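Local coordinates for protein lactate racemase (Thermoanaerobacterium thermosaccharolyticum, PDB 2YJG) that interconverts the D- and L-isomers of lactate, using a nickel pincer cofactor derived from nicotinic acid mononucleotide, at residues Thr70-Arg75 with Ile103-His108; Val131-Arg136 with Pro188-Val193. All blocks are in the same frame, centred on the assembly; numbering follows the deposited sequence.

Contact 1 (Thr70-Arg75 with Ile103-His108). With SO4 (sulfate ion), chain E.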
loop_
_atom_site.group_PDB
_atom_site.type_symbol
_atom_site.label_atom_id
_atom_site.label_comp_id
_atom_site.label_asym_id
_atom_site.label_seq_id
_atom_site.Cartn_x
_atom_site.Cartn_y
_atom_site.Cartn_z
ATOM N N THR A 70 -3.116 12.317 -10.358
ATOM C CA THR A 70 -3.699 11.143 -10.949
ATOM C C THR A 70 -5.133 11.008 -10.487
ATOM O O THR A 70 -5.540 11.607 -9.471
ATOM C CB THR A 70 -2.897 9.881 -10.584
ATOM O OG1 THR A 70 -3.250 8.790 -11.465
ATOM C CG2 THR A 70 -3.164 9.456 -9.165
ATOM N N SER A 71 -5.903 10.213 -11.224
ATOM C CA SER A 71 -7.275 9.943 -10.884
ATOM C C SER A 71 -7.462 8.919 -9.753
ATOM O O SER A 71 -6.591 8.141 -9.399
ATOM C CB SER A 71 -8.071 9.515 -12.110
ATOM O OG SER A 71 -8.178 10.583 -13.051
ATOM N N ASP A 72 -8.656 8.895 -9.206
ATOM C CA ASP A 72 -8.921 8.043 -8.076
ATOM C C ASP A 72 -9.389 6.649 -8.435
ATOM O O ASP A 72 -9.547 6.349 -9.577
ATOM C CB ASP A 72 -9.781 8.722 -7.002
ATOM C CG ASP A 72 -11.272 8.865 -7.363
ATOM O OD1 ASP A 72 -11.727 8.420 -8.386
ATOM O OD2 ASP A 72 -11.978 9.457 -6.569
ATOM N N HIS A 73 -9.505 5.802 -7.409
ATOM C CA HIS A 73 -10.013 4.420 -7.501
ATOM C C HIS A 73 -11.349 4.285 -8.243
ATOM O O HIS A 73 -11.642 3.205 -8.764
ATOM C CB HIS A 73 -10.179 3.807 -6.073
ATOM C CG HIS A 73 -11.130 4.583 -5.208
ATOM N ND1 HIS A 73 -10.884 5.882 -4.812
ATOM C CD2 HIS A 73 -12.341 4.263 -4.694
ATOM C CE1 HIS A 73 -11.902 6.333 -4.101
ATOM N NE2 HIS A 73 -12.808 5.374 -4.027
ATOM N N THR A 74 -12.161 5.336 -8.281
ATOM C CA THR A 74 -13.410 5.301 -9.048
ATOM C C THR A 74 -13.278 5.538 -10.588
ATOM O O THR A 74 -14.256 5.375 -11.319
ATOM C CB THR A 74 -14.458 6.299 -8.506
ATOM O OG1 THR A 74 -14.177 7.632 -8.951
ATOM C CG2 THR A 74 -14.537 6.269 -6.951
ATOM N N ARG A 75 -12.098 5.945 -11.074
ATOM C CA ARG A 75 -11.945 6.263 -12.493
ATOM C C ARG A 75 -11.148 5.136 -13.120
ATOM O O ARG A 75 -10.321 4.512 -12.445
ATOM C CB ARG A 75 -11.237 7.613 -12.698
ATOM C CG ARG A 75 -11.881 8.800 -11.979
ATOM C CD ARG A 75 -13.373 8.982 -12.215
ATOM N NE ARG A 75 -13.663 9.420 -13.590
ATOM C CZ ARG A 75 -14.540 8.851 -14.442
ATOM N NH1 ARG A 75 -15.289 7.783 -14.120
ATOM N NH2 ARG A 75 -14.680 9.375 -15.653
ATOM N N ILE A 103 -3.547 12.094 -5.580
ATOM C CA ILE A 103 -4.765 11.430 -6.088
ATOM C C ILE A 103 -5.922 12.442 -6.045
ATOM O O ILE A 103 -6.247 12.962 -4.972
ATOM C CB ILE A 103 -5.133 10.206 -5.242
ATOM C CG1 ILE A 103 -3.988 9.210 -5.173
ATOM C CG2 ILE A 103 -6.415 9.512 -5.755
ATOM C CD1 ILE A 103 -3.636 8.631 -6.479
ATOM N N ALA A 104 -6.521 12.712 -7.201
ATOM C CA ALA A 104 -7.584 13.721 -7.360
ATOM C C ALA A 104 -8.898 13.068 -7.035
ATOM O O ALA A 104 -9.552 12.520 -7.910
ATOM C CB ALA A 104 -7.620 14.221 -8.844
ATOM N N THR A 105 -9.315 13.166 -5.787
ATOM C CA THR A 105 -10.538 12.520 -5.310
ATOM C C THR A 105 -11.761 13.357 -5.518
ATOM O O THR A 105 -12.873 12.852 -5.369
ATOM C CB THR A 105 -10.404 12.299 -3.792
ATOM O OG1 THR A 105 -10.039 13.567 -3.226
ATOM C CG2 THR A 105 -9.269 11.303 -3.488
ATOM N N GLY A 106 -11.559 14.614 -5.936
ATOM C CA GLY A 106 -12.624 15.618 -6.008
ATOM C C GLY A 106 -13.374 15.652 -4.694
ATOM O O GLY A 106 -12.793 15.828 -3.638
ATOM N N PHE A 107 -14.669 15.408 -4.815
ATOM C CA PHE A 107 -15.652 15.421 -3.765
ATOM C C PHE A 107 -15.621 14.117 -2.980
ATOM O O PHE A 107 -16.157 14.041 -1.891
ATOM C CB PHE A 107 -17.029 15.560 -4.495
ATOM C CG PHE A 107 -18.199 15.755 -3.594
ATOM C CD1 PHE A 107 -18.446 16.996 -3.019
ATOM C CD2 PHE A 107 -19.091 14.721 -3.364
ATOM C CE1 PHE A 107 -19.551 17.197 -2.195
ATOM C CE2 PHE A 107 -20.219 14.902 -2.518
ATOM C CZ PHE A 107 -20.449 16.135 -1.940
ATOM N N HIS A 108 -15.012 13.069 -3.539
ATOM C CA HIS A 108 -15.180 11.741 -2.993
ATOM C C HIS A 108 -14.425 11.548 -1.675
ATOM O O HIS A 108 -13.484 12.287 -1.316
ATOM C CB HIS A 108 -14.713 10.621 -3.960
ATOM C CG HIS A 108 -15.312 10.684 -5.328
ATOM N ND1 HIS A 108 -14.604 10.321 -6.456
ATOM C CD2 HIS A 108 -16.534 11.077 -5.759
ATOM C CE1 HIS A 108 -15.357 10.515 -7.524
ATOM N NE2 HIS A 108 -16.539 10.955 -7.128
HETATM S S SO4 E . -12.260 13.176 -14.640
HETATM O O1 SO4 E . -11.080 13.938 -14.229
HETATM O O2 SO4 E . -11.805 11.784 -14.873
HETATM O O3 SO4 E . -13.380 13.155 -13.657
HETATM O O4 SO4 E . -12.689 13.849 -15.819
#
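H108 and D72 meet through one straight hydrogen bond: ND1 of H108 donates to OD2 of D72 at 2.8 Å, with an N-H...O angle of 175°. OD2 takes it on its syn lone pair and lies in the plane of the imidazole; the carboxylate and ring planes are 24° apart. CG of D72 sits between its own backbone N and carbonyl carbon (chi1 74°), and from there the carboxylate reaches H108. The other carboxylate oxygen is held from within its own turn. OG1 of T74 donates to D72 OD1 at 2.6 Å, on the syn side, and the backbone N of T74 adds a weak bond to the same atom. With both oxygens engaged, the carboxylate has little scope to rotate. T74 also reaches the histidine tip to tip, its OG1 3.4 Å from H108 CE1.

One shell out, CB of D72 packs 3.7 Å from CG2 of I103 on the neighbouring strand. In the loop beyond that strand, CA of T105 lies 3.6 Å from D72 OD2. Two turns present the pair, a type I turn from D72 to R75 and a type II' turn from T105 to H108. Behind them the strands run parallel, tied by A104 N to T70 O at 2.7 Å. NE of R75 hydrogen-bonds to O2 of a sulfate, probably from the crystallisation liquor.

By similarity, D72 to R75 bind the nickel-pincer nucleotide and H108 is a proton donor/acceptor, consistent with an active site at the C-terminal ends of adjacent parallel strands in the beta-alpha-beta unit 66-71, 79-91, 99-104.

Contact 2 (Val131-Arg136 with Pro188-Val193)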
loop_
_atom_site.group_PDB
_atom_site.type_symbol
_atom_site.label_atom_id
_atom_site.label_comp_id
_atom_site.label_asym_id
_atom_site.label_seq_id
_atom_site.Cartn_x
_atom_site.Cartn_y
_atom_site.Cartn_z
ATOM N N VAL A 131 -0.088 10.730 -2.182
ATOM C CA VAL A 131 -0.796 11.565 -1.252
ATOM C C VAL A 131 -2.231 11.631 -1.742
ATOM O O VAL A 131 -2.469 11.752 -2.944
ATOM C CB VAL A 131 -0.153 12.970 -1.262
ATOM C CG1 VAL A 131 -0.869 13.950 -0.334
ATOM C CG2 VAL A 131 1.346 12.882 -0.899
ATOM N N VAL A 132 -3.193 11.604 -0.812
ATOM C CA VAL A 132 -4.609 11.570 -1.168
ATOM C C VAL A 132 -5.222 12.962 -0.930
ATOM O O VAL A 132 -5.045 13.559 0.147
ATOM C CB VAL A 132 -5.374 10.453 -0.384
ATOM C CG1 VAL A 132 -6.800 10.458 -0.720
ATOM C CG2 VAL A 132 -4.780 9.054 -0.652
ATOM N N HIS A 133 -5.888 13.518 -1.949
ATOM C CA HIS A 133 -6.515 14.807 -1.813
ATOM C C HIS A 133 -7.682 14.665 -0.876
ATOM O O HIS A 133 -8.461 13.697 -0.984
ATOM C CB HIS A 133 -7.066 15.284 -3.159
ATOM C CG HIS A 133 -7.809 16.579 -3.082
ATOM N ND1 HIS A 133 -7.226 17.755 -2.662
ATOM C CD2 HIS A 133 -9.095 16.875 -3.373
ATOM C CE1 HIS A 133 -8.135 18.716 -2.684
ATOM N NE2 HIS A 133 -9.272 18.205 -3.116
ATOM N N ASP A 134 -7.837 15.652 0.002
ATOM C CA ASP A 134 -9.047 15.706 0.857
ATOM C C ASP A 134 -9.655 17.110 0.689
ATOM O O ASP A 134 -9.116 18.140 1.136
ATOM C CB ASP A 134 -8.688 15.394 2.299
ATOM C CG ASP A 134 -9.854 15.483 3.240
ATOM O OD1 ASP A 134 -11.048 15.652 2.802
ATOM O OD2 ASP A 134 -9.529 15.393 4.460
ATOM N N SER A 135 -10.750 17.111 -0.054
ATOM C CA SER A 135 -11.437 18.350 -0.417
ATOM C C SER A 135 -12.064 18.986 0.835
ATOM O O SER A 135 -12.411 20.160 0.804
ATOM C CB SER A 135 -12.521 18.097 -1.440
ATOM O OG SER A 135 -13.572 17.297 -0.912
ATOM N N ARG A 136 -12.198 18.202 1.905
ATOM C CA ARG A 136 -12.833 18.688 3.128
ATOM C C ARG A 136 -11.853 19.195 4.202
ATOM O O ARG A 136 -12.299 19.694 5.252
ATOM C CB ARG A 136 -13.750 17.621 3.681
ATOM C CG ARG A 136 -14.915 17.342 2.775
ATOM C CD ARG A 136 -15.766 16.174 3.203
ATOM N NE ARG A 136 -16.825 15.923 2.217
ATOM C CZ ARG A 136 -16.650 15.298 1.055
ATOM N NH1 ARG A 136 -15.464 14.825 0.717
ATOM N NH2 ARG A 136 -17.675 15.150 0.224
ATOM N N PRO A 188 -12.920 19.518 -10.851
ATOM C CA PRO A 188 -12.949 19.351 -9.414
ATOM C C PRO A 188 -11.797 18.613 -8.714
ATOM O O PRO A 188 -11.769 18.571 -7.472
ATOM C CB PRO A 188 -14.251 18.597 -9.212
ATOM C CG PRO A 188 -14.359 17.661 -10.506
ATOM C CD PRO A 188 -13.590 18.404 -11.566
ATOM N N GLY A 189 -10.882 18.001 -9.451
ATOM C CA GLY A 189 -10.078 16.919 -8.914
ATOM C C GLY A 189 -9.312 17.174 -7.622
ATOM O O GLY A 189 -9.277 16.303 -6.723
ATOM N N ILE A 190 -8.729 18.354 -7.499
ATOM C CA ILE A 190 -7.933 18.702 -6.286
ATOM C C ILE A 190 -8.425 20.013 -5.659
ATOM O O ILE A 190 -7.666 20.711 -5.066
ATOM C CB ILE A 190 -6.413 18.739 -6.558
ATOM C CG1 ILE A 190 -5.997 19.841 -7.601
ATOM C CG2 ILE A 190 -5.925 17.341 -6.924
ATOM C CD1 ILE A 190 -4.479 20.151 -7.561
ATOM N N ALA A 191 -9.706 20.316 -5.823
ATOM C CA ALA A 191 -10.328 21.561 -5.330
ATOM C C ALA A 191 -11.049 21.332 -4.037
ATOM O O ALA A 191 -11.306 20.184 -3.628
ATOM C CB ALA A 191 -11.360 22.092 -6.337
ATOM N N SER A 192 -11.390 22.437 -3.389
ATOM C CA SER A 192 -12.174 22.385 -2.126
ATOM C C SER A 192 -13.598 21.966 -2.375
ATOM O O SER A 192 -14.138 22.226 -3.471
ATOM C CB SER A 192 -12.179 23.755 -1.453
ATOM O OG SER A 192 -12.912 24.695 -2.200
ATOM N N VAL A 193 -14.237 21.328 -1.381
ATOM C CA VAL A 193 -15.624 20.837 -1.590
ATOM C C VAL A 193 -16.519 22.027 -2.037
ATOM O O VAL A 193 -17.368 21.872 -2.887
ATOM C CB VAL A 193 -16.244 20.097 -0.382
ATOM C CG1 VAL A 193 -17.676 19.671 -0.678
ATOM C CG2 VAL A 193 -15.437 18.871 0.007
#
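H133 lays its imidazole over the turn that runs from P188 to A191. CB already heads for the 188-193 loop, and CG follows anti to the backbone N (chi1 176°). CG is 3.8 Å from CA of I190, and that CA sits over the ring centre, 3.5 Å from the centroid and 10° off the normal, a CH-pi contact. CD2 of H133 comes 3.4 Å from the carbonyl O of G189. CE1 of H133 lies 3.1 Å from O of I190. ND1 is hydrogen-bonded to N156 ND2 outside the contact. At the tip, NE2 donates to A191 O at 2.9 Å; the acceptor lies close to the ring plane, although the donor stands above the plane of the carbonyl.

Further along, V193 N donates to S135 O at 3.1 Å, just where helix 193-198 begins behind its N-cap, S192. CG2 of V193 lies over the centre of the R136 guanidinium, whose NH1 is hydrogen-bonded to the carbonyl O of F107.

An alanine at H133 would probably leave A191 O without this donor and open a gap above I190 CA.

A191 O lies at the edge of this buried ring, while the carbonyl oxygens of G189 and I190 lie off its plane on the I190 side. NE2 is satisfied by A191 O and ND1 by the N156 amide, which together probably fix the ring's rotation.

In the fold
The two contacts lie about 9 Å apart, centre to centre, inside the N-terminal domain, and follow one another in series along the chain. They share the mixed beta-sheet: strand 129-132 stands at its edge within the chain, next to 99-104, which in turn neighbours 66-71. They also touch directly, with T105 OG1 probably hydrogen-bonded to H133 O at 2.7 Å and A104 CB packed on G189 O. The loop carrying H108, a proton donor/acceptor by similarity, is thus flanked by 70-75 in contact 1 and backed by contact 2. Through 188-193, contact 2 links this edge to the loop that also carries K184, the probable covalent cofactor attachment point.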